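Local atomic coordinates of alpha-fucosidase GH29 (Fusarium graminearum, PDB entry 4PSR), a protein that hydrolyses alpha-L-fucosidic bonds as a retaining-type family GH29 enzyme, probably acting on the alpha-1,6-linked fucose at the reducing-end N-acetylglucosamine of glycoproteins. Residues G116-A120 with M164-I168; E288-S293 with V389-F394; Y299-A305 with N336-N342; H327-R332 with P397-N401. All blocks are in the same frame, centred on the assembly; numbering follows the deposited sequence.

Interaction 1 (G116-A120 with M164-I168); sequences GARFA and MKLVI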
loop_
_atom_site.group_PDB
_atom_site.type_symbol
_atom_site.label_atom_id
_atom_site.label_comp_id
_atom_site.label_asym_id
_atom_site.label_seq_id
_atom_site.Cartn_x
_atom_site.Cartn_y
_atom_site.Cartn_z
ATOM N N GLY A 116 -10.883 -8.291 -7.975
ATOM C CA GLY A 116 -9.715 -8.060 -8.791
ATOM C C GLY A 116 -8.397 -8.050 -8.009
ATOM O O GLY A 116 -7.360 -7.734 -8.565
ATOM N N ALA A 117 -8.431 -8.400 -6.728
ATOM C CA ALA A 117 -7.221 -8.466 -5.903
ATOM C C ALA A 117 -6.258 -9.500 -6.508
ATOM O O ALA A 117 -6.685 -10.600 -6.859
ATOM C CB ALA A 117 -7.608 -8.894 -4.527
ATOM N N ARG A 118 -4.976 -9.148 -6.597
ATOM C CA ARG A 118 -3.981 -10.099 -7.053
ATOM C C ARG A 118 -3.127 -10.624 -5.907
ATOM O O ARG A 118 -2.371 -11.579 -6.090
ATOM C CB ARG A 118 -3.105 -9.488 -8.127
ATOM C CG ARG A 118 -3.768 -9.389 -9.470
ATOM C CD ARG A 118 -2.695 -9.218 -10.512
ATOM N NE ARG A 118 -3.204 -9.351 -11.860
ATOM C CZ ARG A 118 -2.485 -9.082 -12.923
ATOM N NH1 ARG A 118 -1.221 -8.676 -12.780
ATOM N NH2 ARG A 118 -3.021 -9.219 -14.120
ATOM N N PHE A 119 -3.265 -10.017 -4.729
ATOM C CA PHE A 119 -2.711 -10.561 -3.481
ATOM C C PHE A 119 -3.740 -10.360 -2.387
ATOM O O PHE A 119 -4.488 -9.382 -2.435
ATOM C CB PHE A 119 -1.315 -9.993 -3.096
ATOM C CG PHE A 119 -1.212 -8.464 -2.996
ATOM C CD1 PHE A 119 -1.043 -7.857 -1.769
ATOM C CD2 PHE A 119 -1.149 -7.665 -4.133
ATOM C CE1 PHE A 119 -0.896 -6.487 -1.671
ATOM C CE2 PHE A 119 -1.017 -6.285 -4.045
ATOM C CZ PHE A 119 -0.876 -5.703 -2.803
ATOM N N ALA A 120 -3.772 -11.273 -1.423
ATOM C CA ALA A 120 -4.764 -11.235 -0.383
ATOM C C ALA A 120 -4.316 -12.021 0.825
ATOM O O ALA A 120 -3.484 -12.930 0.708
ATOM C CB ALA A 120 -6.110 -11.792 -0.896
ATOM N N MET A 164 -4.434 -16.296 -6.041
ATOM C CA MET A 164 -3.898 -15.010 -5.632
ATOM C C MET A 164 -2.623 -15.279 -4.835
ATOM O O MET A 164 -2.467 -16.332 -4.206
ATOM C CB MET A 164 -4.907 -14.236 -4.772
ATOM C CG MET A 164 -6.151 -13.836 -5.528
ATOM S SD MET A 164 -7.400 -13.002 -4.568
ATOM C CE MET A 164 -7.976 -14.328 -3.528
ATOM N N LYS A 165 -1.709 -14.323 -4.887
ATOM C CA LYS A 165 -0.547 -14.318 -3.997
ATOM C C LYS A 165 -1.010 -14.063 -2.574
ATOM O O LYS A 165 -2.028 -13.404 -2.341
ATOM C CB LYS A 165 0.459 -13.250 -4.454
ATOM C CG LYS A 165 1.079 -13.504 -5.830
ATOM C CD LYS A 165 2.391 -14.237 -5.727
ATOM C CE LYS A 165 3.089 -14.411 -7.081
ATOM N NZ LYS A 165 4.381 -15.114 -6.880
ATOM N N LEU A 166 -0.245 -14.558 -1.615
ATOM C CA LEU A 166 -0.605 -14.476 -0.205
ATOM C C LEU A 166 0.186 -13.376 0.508
ATOM O O LEU A 166 1.437 -13.406 0.536
ATOM C CB LEU A 166 -0.338 -15.809 0.497
ATOM C CG LEU A 166 -0.644 -15.876 1.995
ATOM C CD1 LEU A 166 -2.105 -15.717 2.285
ATOM C CD2 LEU A 166 -0.119 -17.171 2.602
ATOM N N VAL A 167 -0.551 -12.434 1.100
ATOM C CA VAL A 167 0.023 -11.472 2.040
ATOM C C VAL A 167 -0.386 -11.856 3.457
ATOM O O VAL A 167 -1.538 -12.253 3.710
ATOM C CB VAL A 167 -0.371 -9.996 1.722
ATOM C CG1 VAL A 167 -1.883 -9.797 1.651
ATOM C CG2 VAL A 167 0.250 -9.027 2.724
ATOM N N ILE A 168 0.568 -11.715 4.376
ATOM C CA ILE A 168 0.309 -11.879 5.808
ATOM C C ILE A 168 0.750 -10.603 6.515
ATOM O O ILE A 168 1.901 -10.175 6.328
ATOM C CB ILE A 168 1.062 -13.094 6.405
ATOM C CG1 ILE A 168 0.592 -14.416 5.760
ATOM C CG2 ILE A 168 0.917 -13.132 7.934
ATOM C CD1 ILE A 168 -0.804 -14.873 6.157
#
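Phe119 and Ala120 run parallel to Lys165 and Leu166 as neighbouring strands, joined by three backbone hydrogen bonds: Lys165 N to Arg118 O (3.1 Å), Ala120 N to Lys165 O (2.9 Å) and Val167 N to Ala120 O (3.0 Å). Ala120 O also receives a C-H contact from Leu166 CA. On one face of the sheet the CB atoms of Phe119 and Lys165 sit side by side. With its CG set between the backbone N and the carbonyl carbon (chi1 55°), the Phe119 ring turns its edge atom CD1 to Val167 CG1, 4.0 Å away and near the ring plane. Lys165 bends off at chi2 and makes a cation-pi contact with Trp23. On the face of Ala120, Met164, bent at chi3, lays SD 3.4 Å from Ala117 O, while SD and CE both rest about 4.1 Å from Ala120 CB. Helix 105-114 covers this face, where Val112 touches Ala117 and Ala120, and Ile109 touches Met164. These are the second and third strands of the TIM barrel, linked through helix 151-161 as a beta-alpha-beta crossover, with Phe119 turned inward and Ala120 toward the surrounding helices.

Interaction 2 (E288-S293 with V389-F394); sequences ERGGPS and VEGGSF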
loop_
_atom_site.group_PDB
_atom_site.type_symbol
_atom_site.label_atom_id
_atom_site.label_comp_id
_atom_site.label_asym_id
_atom_site.label_seq_id
_atom_site.Cartn_x
_atom_site.Cartn_y
_atom_site.Cartn_z
ATOM N N GLU A 288 1.587 5.954 4.927
ATOM C CA GLU A 288 0.371 6.223 5.686
ATOM C C GLU A 288 -0.830 6.350 4.759
ATOM O O GLU A 288 -0.695 6.704 3.602
ATOM C CB GLU A 288 0.541 7.522 6.489
ATOM C CG GLU A 288 0.715 8.767 5.641
ATOM C CD GLU A 288 1.395 9.900 6.399
ATOM O OE1 GLU A 288 1.139 10.046 7.615
ATOM O OE2 GLU A 288 2.196 10.631 5.777
ATOM N N ARG A 289 -2.020 6.118 5.302
ATOM C CA ARG A 289 -3.246 6.146 4.506
ATOM C C ARG A 289 -3.390 7.425 3.666
ATOM O O ARG A 289 -3.161 8.538 4.137
ATOM C CB ARG A 289 -4.440 5.956 5.430
ATOM C CG ARG A 289 -5.718 5.592 4.725
ATOM C CD ARG A 289 -6.770 5.370 5.759
ATOM N NE ARG A 289 -8.053 5.085 5.151
ATOM C CZ ARG A 289 -9.133 4.788 5.860
ATOM N NH1 ARG A 289 -9.037 4.743 7.185
ATOM N NH2 ARG A 289 -10.275 4.526 5.241
ATOM N N GLY A 290 -3.757 7.252 2.402
ATOM C CA GLY A 290 -3.779 8.358 1.458
ATOM C C GLY A 290 -2.582 8.311 0.531
ATOM O O GLY A 290 -2.657 8.798 -0.601
ATOM N N GLY A 291 -1.465 7.750 1.016
ATOM C CA GLY A 291 -0.220 7.721 0.264
ATOM C C GLY A 291 0.475 9.069 0.106
ATOM O O GLY A 291 0.035 10.074 0.670
ATOM N N PRO A 292 1.536 9.115 -0.690
ATOM C CA PRO A 292 2.279 10.358 -0.934
ATOM C C PRO A 292 1.510 11.345 -1.825
ATOM O O PRO A 292 0.668 10.954 -2.627
ATOM C CB PRO A 292 3.538 9.864 -1.657
ATOM C CG PRO A 292 3.041 8.651 -2.417
ATOM C CD PRO A 292 2.088 7.991 -1.472
ATOM N N SER A 293 1.815 12.626 -1.712
ATOM C CA SER A 293 1.191 13.624 -2.566
ATOM C C SER A 293 1.816 13.629 -3.955
ATOM O O SER A 293 1.217 14.110 -4.915
ATOM C CB SER A 293 1.333 15.014 -1.943
ATOM O OG SER A 293 2.701 15.328 -1.782
ATOM N N VAL A 389 -4.463 14.555 -3.339
ATOM C CA VAL A 389 -4.183 14.072 -1.991
ATOM C C VAL A 389 -3.230 15.050 -1.323
ATOM O O VAL A 389 -2.223 15.449 -1.925
ATOM C CB VAL A 389 -3.504 12.665 -2.052
ATOM C CG1 VAL A 389 -2.816 12.307 -0.727
ATOM C CG2 VAL A 389 -4.507 11.597 -2.429
ATOM N N GLU A 390 -3.501 15.426 -0.073
ATOM C CA GLU A 390 -2.534 16.273 0.644
ATOM C C GLU A 390 -1.336 15.532 1.256
ATOM O O GLU A 390 -0.252 16.103 1.396
ATOM C CB GLU A 390 -3.253 17.092 1.721
ATOM C CG GLU A 390 -3.971 18.313 1.161
ATOM C CD GLU A 390 -3.052 19.159 0.313
ATOM O OE1 GLU A 390 -2.041 19.690 0.870
ATOM O OE2 GLU A 390 -3.310 19.262 -0.914
ATOM N N GLY A 391 -1.510 14.267 1.602
ATOM C CA GLY A 391 -0.474 13.563 2.331
ATOM C C GLY A 391 -0.607 13.876 3.811
ATOM O O GLY A 391 -1.558 14.540 4.228
ATOM N N GLY A 392 0.341 13.400 4.609
ATOM C CA GLY A 392 0.273 13.583 6.045
ATOM C C GLY A 392 -0.926 12.869 6.643
ATOM O O GLY A 392 -1.110 11.667 6.433
ATOM N N SER A 393 -1.750 13.613 7.377
ATOM C CA SER A 393 -2.885 13.026 8.084
ATOM C C SER A 393 -4.121 12.884 7.191
ATOM O O SER A 393 -4.641 13.864 6.651
ATOM C CB SER A 393 -3.218 13.842 9.337
ATOM O OG SER A 393 -4.261 13.231 10.081
ATOM N N PHE A 394 -4.573 11.642 7.057
ATOM C CA PHE A 394 -5.746 11.285 6.264
ATOM C C PHE A 394 -7.022 11.897 6.842
ATOM O O PHE A 394 -7.243 11.864 8.053
ATOM C CB PHE A 394 -5.865 9.759 6.258
ATOM C CG PHE A 394 -6.921 9.223 5.340
ATOM C CD1 PHE A 394 -6.727 9.208 3.976
ATOM C CD2 PHE A 394 -8.097 8.701 5.850
ATOM C CE1 PHE A 394 -7.689 8.708 3.134
ATOM C CE2 PHE A 394 -9.063 8.188 5.008
ATOM C CZ PHE A 394 -8.847 8.186 3.643
HETATM O O HOH W 1 -1.399 14.581 -4.611
#
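Glu288 to Gly291 form a type II beta turn, closed by Gly291 N to Glu288 O, which brings Gly290 within 6.0 Å of Phe394, CA to CA, on an irregular loop; farther along, Ser293 CA and Gly391 CA are 5.2 Å apart. Gly290, third residue of the turn, has positive phi (103°), as have Gly291, Gly391 and Gly392.

The chief side-chain contact is between Arg289 and Phe394. With CG anti to the backbone N (chi1 -164°) and the chain extended as far as NE, Arg289 passes over one face of the ring: CD makes a CH-pi contact, 3.7 Å from the centroid of the Phe394 ring, and NE is 3.3 Å from Phe394 CE2. The guanidinium lies nearly parallel to the ring, 13° between the planes, with NE toward the rim. In one of its two conformers Val389 sets CG1 3.5 Å from Gly290 O. At the far end Ser293 CB approaches Val389 O at 3.6 Å, and a water is placed to donate to Ser293 O (2.7 Å) or Val389 O (2.9 Å).

No direct hydrogen bond joins the two loops. Since Phe394 takes a face of the guanidinium, the N-H groups of Arg289 can serve other partners: NE makes a salt bridge to Asp304 and NH2 bonds Ser307 O, while Trp311, which borders the bound fucose, adds a cation-pi contact. The ring on one face and the bonds at its nitrogens would together hold the guanidinium flat and limit its rotation.

Interaction 3 (Y299-A305 with N336-N342); sequences YWQTDDA and NGNMLLN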
loop_
_atom_site.group_PDB
_atom_site.type_symbol
_atom_site.label_atom_id
_atom_site.label_comp_id
_atom_site.label_asym_id
_atom_site.label_seq_id
_atom_site.Cartn_x
_atom_site.Cartn_y
_atom_site.Cartn_z
ATOM N N TYR A 299 9.644 1.913 -5.984
ATOM C CA TYR A 299 8.292 1.338 -5.836
ATOM C C TYR A 299 7.903 1.181 -4.370
ATOM O O TYR A 299 8.688 0.690 -3.553
ATOM C CB TYR A 299 8.240 -0.033 -6.538
ATOM C CG TYR A 299 6.851 -0.340 -7.060
ATOM C CD1 TYR A 299 6.465 0.034 -8.346
ATOM C CD2 TYR A 299 5.896 -0.942 -6.238
ATOM C CE1 TYR A 299 5.182 -0.188 -8.796
ATOM C CE2 TYR A 299 4.593 -1.176 -6.696
ATOM C CZ TYR A 299 4.268 -0.778 -7.961
ATOM O OH TYR A 299 3.013 -0.957 -8.436
ATOM N N TRP A 300 6.681 1.579 -4.038
ATOM C CA TRP A 300 6.192 1.639 -2.658
ATOM C C TRP A 300 4.758 1.081 -2.602
ATOM O O TRP A 300 4.175 0.692 -3.647
ATOM C CB TRP A 300 6.247 3.108 -2.135
ATOM C CG TRP A 300 5.548 4.034 -3.064
ATOM C CD1 TRP A 300 6.083 4.628 -4.154
ATOM C CD2 TRP A 300 4.152 4.379 -3.063
ATOM N NE1 TRP A 300 5.112 5.339 -4.832
ATOM C CE2 TRP A 300 3.915 5.180 -4.193
ATOM C CE3 TRP A 300 3.084 4.081 -2.220
ATOM C CZ2 TRP A 300 2.655 5.698 -4.495
ATOM C CZ3 TRP A 300 1.820 4.583 -2.525
ATOM C CH2 TRP A 300 1.626 5.391 -3.663
ATOM N N GLN A 301 4.167 1.016 -1.421
ATOM C CA GLN A 301 2.739 0.707 -1.319
ATOM C C GLN A 301 2.114 1.524 -0.218
ATOM O O GLN A 301 2.832 2.230 0.515
ATOM C CB GLN A 301 2.456 -0.798 -1.145
ATOM C CG GLN A 301 2.816 -1.383 0.228
ATOM C CD GLN A 301 1.956 -2.581 0.561
ATOM O OE1 GLN A 301 2.066 -3.640 -0.086
ATOM N NE2 GLN A 301 1.031 -2.400 1.501
ATOM N N THR A 302 0.798 1.438 -0.103
ATOM C CA THR A 302 0.060 2.082 0.963
ATOM C C THR A 302 -1.139 1.192 1.293
ATOM O O THR A 302 -1.554 0.349 0.480
ATOM C CB THR A 302 -0.315 3.515 0.597
ATOM O OG1 THR A 302 -0.926 4.175 1.711
ATOM C CG2 THR A 302 -1.292 3.538 -0.554
ATOM N N ASP A 303 -1.697 1.386 2.474
ATOM C CA ASP A 303 -2.912 0.668 2.888
ATOM C C ASP A 303 -4.113 1.614 2.953
ATOM O O ASP A 303 -3.968 2.780 3.329
ATOM C CB ASP A 303 -2.736 0.016 4.260
ATOM C CG ASP A 303 -1.383 -0.584 4.427
ATOM O OD1 ASP A 303 -1.040 -1.500 3.658
ATOM O OD2 ASP A 303 -0.635 -0.092 5.320
ATOM N N ASP A 304 -5.299 1.133 2.604
ATOM C CA ASP A 304 -6.513 1.921 2.731
ATOM C C ASP A 304 -7.594 1.017 3.315
ATOM O O ASP A 304 -7.326 -0.136 3.614
ATOM C CB ASP A 304 -6.950 2.488 1.391
ATOM C CG ASP A 304 -7.517 3.895 1.523
ATOM O OD1 ASP A 304 -8.384 4.123 2.405
ATOM O OD2 ASP A 304 -7.081 4.771 0.754
ATOM N N ALA A 305 -8.813 1.533 3.476
ATOM C CA ALA A 305 -9.872 0.761 4.121
ATOM C C ALA A 305 -11.224 1.215 3.618
ATOM O O ALA A 305 -11.389 2.390 3.300
ATOM C CB ALA A 305 -9.767 0.931 5.629
ATOM N N ASN A 336 3.328 5.357 -8.631
ATOM C CA ASN A 336 4.349 4.288 -8.583
ATOM C C ASN A 336 4.220 3.392 -7.364
ATOM O O ASN A 336 5.234 2.867 -6.858
ATOM C CB ASN A 336 5.770 4.868 -8.737
ATOM C CG ASN A 336 6.825 3.824 -9.017
ATOM O OD1 ASN A 336 6.677 2.958 -9.876
ATOM N ND2 ASN A 336 7.947 3.946 -8.309
ATOM N N GLY A 337 2.981 3.164 -6.939
ATOM C CA GLY A 337 2.696 2.285 -5.814
ATOM C C GLY A 337 1.617 1.252 -6.042
ATOM O O GLY A 337 0.915 1.280 -7.053
ATOM N N ASN A 338 1.486 0.342 -5.073
ATOM C CA ASN A 338 0.312 -0.531 -4.930
ATOM C C ASN A 338 -0.600 -0.027 -3.808
ATOM O O ASN A 338 -0.136 0.660 -2.889
ATOM C CB ASN A 338 0.703 -1.973 -4.569
ATOM C CG ASN A 338 1.356 -2.729 -5.698
ATOM O OD1 ASN A 338 1.329 -2.338 -6.850
ATOM N ND2 ASN A 338 1.975 -3.847 -5.350
ATOM N N MET A 339 -1.866 -0.431 -3.844
ATOM C CA MET A 339 -2.824 -0.162 -2.770
ATOM C C MET A 339 -3.308 -1.468 -2.197
ATOM O O MET A 339 -3.856 -2.321 -2.923
ATOM C CB MET A 339 -4.024 0.647 -3.278
ATOM C CG MET A 339 -4.897 1.172 -2.127
ATOM S SD MET A 339 -6.260 2.209 -2.644
ATOM C CE MET A 339 -7.331 0.902 -3.081
ATOM N N LEU A 340 -3.149 -1.620 -0.888
ATOM C CA LEU A 340 -3.649 -2.784 -0.151
ATOM C C LEU A 340 -4.866 -2.337 0.639
ATOM O O LEU A 340 -4.765 -1.527 1.587
ATOM C CB LEU A 340 -2.552 -3.320 0.794
ATOM C CG LEU A 340 -2.966 -4.434 1.761
ATOM C CD1 LEU A 340 -3.552 -5.641 1.032
ATOM C CD2 LEU A 340 -1.769 -4.832 2.658
ATOM N N LEU A 341 -6.041 -2.837 0.228
ATOM C CA LEU A 341 -7.318 -2.449 0.809
ATOM C C LEU A 341 -7.761 -3.354 1.935
ATOM O O LEU A 341 -7.856 -4.579 1.792
ATOM C CB LEU A 341 -8.397 -2.424 -0.282
ATOM C CG LEU A 341 -9.809 -2.060 0.155
ATOM C CD1 LEU A 341 -9.906 -0.635 0.681
ATOM C CD2 LEU A 341 -10.780 -2.297 -0.998
ATOM N N ASN A 342 -8.075 -2.737 3.069
ATOM C CA ASN A 342 -8.564 -3.463 4.239
ATOM C C ASN A 342 -10.074 -3.579 4.272
ATOM O O ASN A 342 -10.776 -2.574 4.018
ATOM C CB ASN A 342 -8.084 -2.799 5.539
ATOM C CG ASN A 342 -8.690 -3.418 6.751
ATOM O OD1 ASN A 342 -8.272 -4.484 7.166
ATOM N ND2 ASN A 342 -9.675 -2.762 7.330
#
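Tyr299 and Trp300 close on the peptide between Asn336 and Gly337, and this end of the paired strands is the tightly packed one. Asn336 O sits 3.4 Å above the plane of the Tyr299 ring, over its centre. Gly337 CA lies over a face of the Trp300 indole, 3.6 Å from the centroid of its six-membered ring, in a CH-pi contact; the indole gets there because its CG lies between the backbone N and the carbonyl carbon (chi1 53°). At the tip of the tyrosine, OH donates to Asn338 OD1 (2.7 Å), coming from above the amide's carbonyl plane, with ring and amide 74° apart.

From Trp300 to Ala305 the chain runs parallel to Gly337 to Asn342, residue for residue. These are the seventh and eighth strands of the TIM barrel, connected by helix 322-334 in a beta-alpha-beta crossover. Backbone bonds alternate between them, such as Leu340 N to Thr302 O (2.9 Å) and Asn342 N to Asp304 O (2.8 Å).

Beyond the aromatic end the side chains fit more loosely, although everything stays buried. On the helix-facing side, Met339 SD comes no nearer than 4.1 Å to Asp304 CB. Inside the barrel, Ala305 CB faces Asn342 ND2 at the last pair, and Asp303 and Leu340 lie alongside one another, pointing the same way, with OD1 of Asp303 3.6 Å from CD2 of Leu340. Asp303, whose side chain lies about 5 Å from the bound fucose, also bonds Trp224 NE1 through OD1, and Asn342 OD1 bonds ND1 of His34, a neighbour of that sugar.

Interaction 4 (H327-R332 with P397-N401); sequences HSLLDR and PLQGN. With NAG (2-acetamido-2-deoxy-beta-D-glucopyranose), chain E.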
loop_
_atom_site.group_PDB
_atom_site.type_symbol
_atom_site.label_atom_id
_atom_site.label_comp_id
_atom_site.label_asym_id
_atom_site.label_seq_id
_atom_site.Cartn_x
_atom_site.Cartn_y
_atom_site.Cartn_z
ATOM N N HIS A 327 -11.002 5.582 -7.388
ATOM C CA HIS A 327 -10.159 6.763 -7.618
ATOM C C HIS A 327 -8.873 6.723 -6.790
ATOM O O HIS A 327 -7.814 7.114 -7.263
ATOM C CB HIS A 327 -10.942 8.043 -7.346
ATOM C CG HIS A 327 -12.043 8.279 -8.321
ATOM N ND1 HIS A 327 -12.791 9.434 -8.314
ATOM C CD2 HIS A 327 -12.521 7.513 -9.333
ATOM C CE1 HIS A 327 -13.683 9.371 -9.289
ATOM N NE2 HIS A 327 -13.539 8.217 -9.922
ATOM N N SER A 328 -8.973 6.225 -5.563
ATOM C CA SER A 328 -7.800 6.119 -4.706
ATOM C C SER A 328 -6.808 5.128 -5.323
ATOM O O SER A 328 -5.624 5.402 -5.362
ATOM C CB SER A 328 -8.180 5.724 -3.284
ATOM O OG SER A 328 -8.887 6.795 -2.657
ATOM N N LEU A 329 -7.296 3.966 -5.770
ATOM C CA LEU A 329 -6.431 2.988 -6.405
ATOM C C LEU A 329 -5.688 3.611 -7.596
ATOM O O LEU A 329 -4.487 3.437 -7.747
ATOM C CB LEU A 329 -7.262 1.784 -6.850
ATOM C CG LEU A 329 -6.499 0.742 -7.677
ATOM C CD1 LEU A 329 -5.332 0.149 -6.887
ATOM C CD2 LEU A 329 -7.459 -0.345 -8.133
ATOM N N LEU A 330 -6.431 4.291 -8.475
ATOM C CA LEU A 330 -5.813 4.889 -9.653
ATOM C C LEU A 330 -4.748 5.913 -9.269
ATOM O O LEU A 330 -3.670 5.973 -9.882
ATOM C CB LEU A 330 -6.882 5.531 -10.536
ATOM C CG LEU A 330 -7.865 4.540 -11.189
ATOM C CD1 LEU A 330 -9.116 5.257 -11.654
ATOM C CD2 LEU A 330 -7.199 3.776 -12.345
ATOM N N ASP A 331 -5.047 6.727 -8.257
ATOM C CA ASP A 331 -4.081 7.674 -7.756
ATOM C C ASP A 331 -2.801 6.991 -7.285
ATOM O O ASP A 331 -1.718 7.391 -7.673
ATOM C CB ASP A 331 -4.726 8.510 -6.654
ATOM C CG ASP A 331 -3.860 9.671 -6.231
ATOM O OD1 ASP A 331 -3.801 10.681 -6.972
ATOM O OD2 ASP A 331 -3.265 9.644 -5.117
ATOM N N ARG A 332 -2.919 5.967 -6.449
ATOM C CA ARG A 332 -1.720 5.305 -5.926
ATOM C C ARG A 332 -0.909 4.663 -7.036
ATOM O O ARG A 332 0.317 4.771 -7.066
ATOM C CB ARG A 332 -2.039 4.233 -4.871
ATOM C CG ARG A 332 -2.924 4.645 -3.666
ATOM C CD ARG A 332 -2.517 5.955 -3.019
ATOM N NE ARG A 332 -3.353 7.108 -3.354
ATOM C CZ ARG A 332 -4.508 7.422 -2.780
ATOM N NH1 ARG A 332 -5.152 8.523 -3.194
ATOM N NH2 ARG A 332 -5.054 6.637 -1.846
ATOM N N PRO A 397 -10.938 9.790 1.680
ATOM C CA PRO A 397 -10.278 9.331 0.450
ATOM C C PRO A 397 -10.542 10.223 -0.756
ATOM O O PRO A 397 -11.609 10.839 -0.818
ATOM C CB PRO A 397 -10.889 7.946 0.231
ATOM C CG PRO A 397 -12.231 8.030 0.902
ATOM C CD PRO A 397 -12.022 8.889 2.104
ATOM N N LEU A 398 -9.590 10.274 -1.679
ATOM C CA LEU A 398 -9.768 10.990 -2.955
ATOM C C LEU A 398 -11.017 10.585 -3.702
ATOM O O LEU A 398 -11.254 9.404 -3.965
ATOM C CB LEU A 398 -8.605 10.721 -3.896
ATOM C CG LEU A 398 -8.698 11.323 -5.308
ATOM C CD1 LEU A 398 -8.516 12.822 -5.194
ATOM C CD2 LEU A 398 -7.662 10.734 -6.250
ATOM N N GLN A 399 -11.756 11.601 -4.100
ATOM C CA GLN A 399 -12.835 11.449 -5.049
ATOM C C GLN A 399 -12.660 12.530 -6.084
ATOM O O GLN A 399 -12.710 13.713 -5.779
ATOM C CB GLN A 399 -14.181 11.624 -4.368
ATOM C CG GLN A 399 -14.564 10.504 -3.442
ATOM C CD GLN A 399 -16.050 10.489 -3.162
ATOM O OE1 GLN A 399 -16.865 10.474 -4.087
ATOM N NE2 GLN A 399 -16.413 10.504 -1.884
ATOM N N GLY A 400 -12.416 12.117 -7.319
ATOM C CA GLY A 400 -12.263 13.036 -8.424
ATOM C C GLY A 400 -13.501 13.126 -9.300
ATOM O O GLY A 400 -14.564 12.585 -8.991
ATOM N N ASN A 401 -13.346 13.863 -10.387
ATOM C CA ASN A 401 -14.396 14.039 -11.369
ATOM C C ASN A 401 -13.794 14.204 -12.766
ATOM O O ASN A 401 -12.588 13.950 -12.984
ATOM C CB ASN A 401 -15.314 15.214 -10.972
ATOM C CG ASN A 401 -14.595 16.567 -10.942
ATOM O OD1 ASN A 401 -13.539 16.748 -11.519
ATOM N ND2 ASN A 401 -15.231 17.553 -10.299
HETATM C C1 NAG E . -14.811 18.920 -10.349
HETATM C C2 NAG E . -15.976 19.866 -10.585
HETATM C C3 NAG E . -15.466 21.300 -10.652
HETATM C C4 NAG E . -14.668 21.621 -9.396
HETATM C C5 NAG E . -13.584 20.568 -9.161
HETATM C C6 NAG E . -12.864 20.762 -7.847
HETATM C C7 NAG E . -17.962 19.107 -11.821
HETATM C C8 NAG E . -18.528 18.775 -13.169
HETATM N N2 NAG E . -16.689 19.514 -11.806
HETATM O O3 NAG E . -16.570 22.196 -10.757
HETATM O O4 NAG E . -14.035 22.887 -9.518
HETATM O O5 NAG E . -14.163 19.259 -9.122
HETATM O O6 NAG E . -13.762 20.669 -6.748
HETATM O O7 NAG E . -18.630 19.019 -10.798
HETATM O O HOH W 2 -6.948 9.417 -0.899
#
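Helix 322-334, which leads into the last strand of the TIM barrel, presents His327, Ser328 and Asp331 to the loop 397-401 that runs on to strand 405-409 of the C-terminal beta sheet. The direct hydrogen bond goes from Gly400 N to His327 ND1 (2.9 Å), meeting the imidazole at its edge, 15° out of the ring plane. His327 CG lies beside the backbone N (chi1 -67°), which turns ND1 to the loop. Leu398 lies against the helix between His327 and Asp331, CD2 3.7 Å from Asp331 CB, the Leu398 and Asp331 side chains crossing at about a right angle. A water bridges the two segments, accepting from Arg332 NH1 (3.0 Å) and from Leu398 N (2.9 Å). Arg332 grips Asp331 OD2 side-on, with NE at 3.1 Å and NH1 at 2.9 Å from that oxygen. At the loop's outer end Asn401 ND2 carries the N-linked N-acetylglucosamine through a 1.4 Å covalent bond to its C1. Because His327 ND1 accepts while NE2 bonds Leu483 O, the ring is probably neutral with its proton on NE2. Asp331, also paired with Lys335 and Arg406, has positive groups on several sides, which would favour its ionised form.

How the interactions relate
Interactions 1 and 3 belong to one eight-stranded barrel sheet, their centres 12 Å apart; they meet inside it, where Phe119 CE1 lies 3.9 Å from Leu340 CD1. Interaction 1 closes first along the chain. Interaction 3 is then nested within the loop closed by interaction 2, and interaction 4 alternates with both. Interactions 2 and 4 share the loop between strands 383-384 and 405-409; their centres are 12 Å apart. Arg289 to Asp304 joins interactions 2 and 3, and Arg332 of interaction 4 packs on Gly290, Val389, Trp300 and Thr302 of those two. The loop before the C-terminal sheet thus packs on helix 322-334 and the loop after strand 284-287; interaction 3 is nearest the fucose.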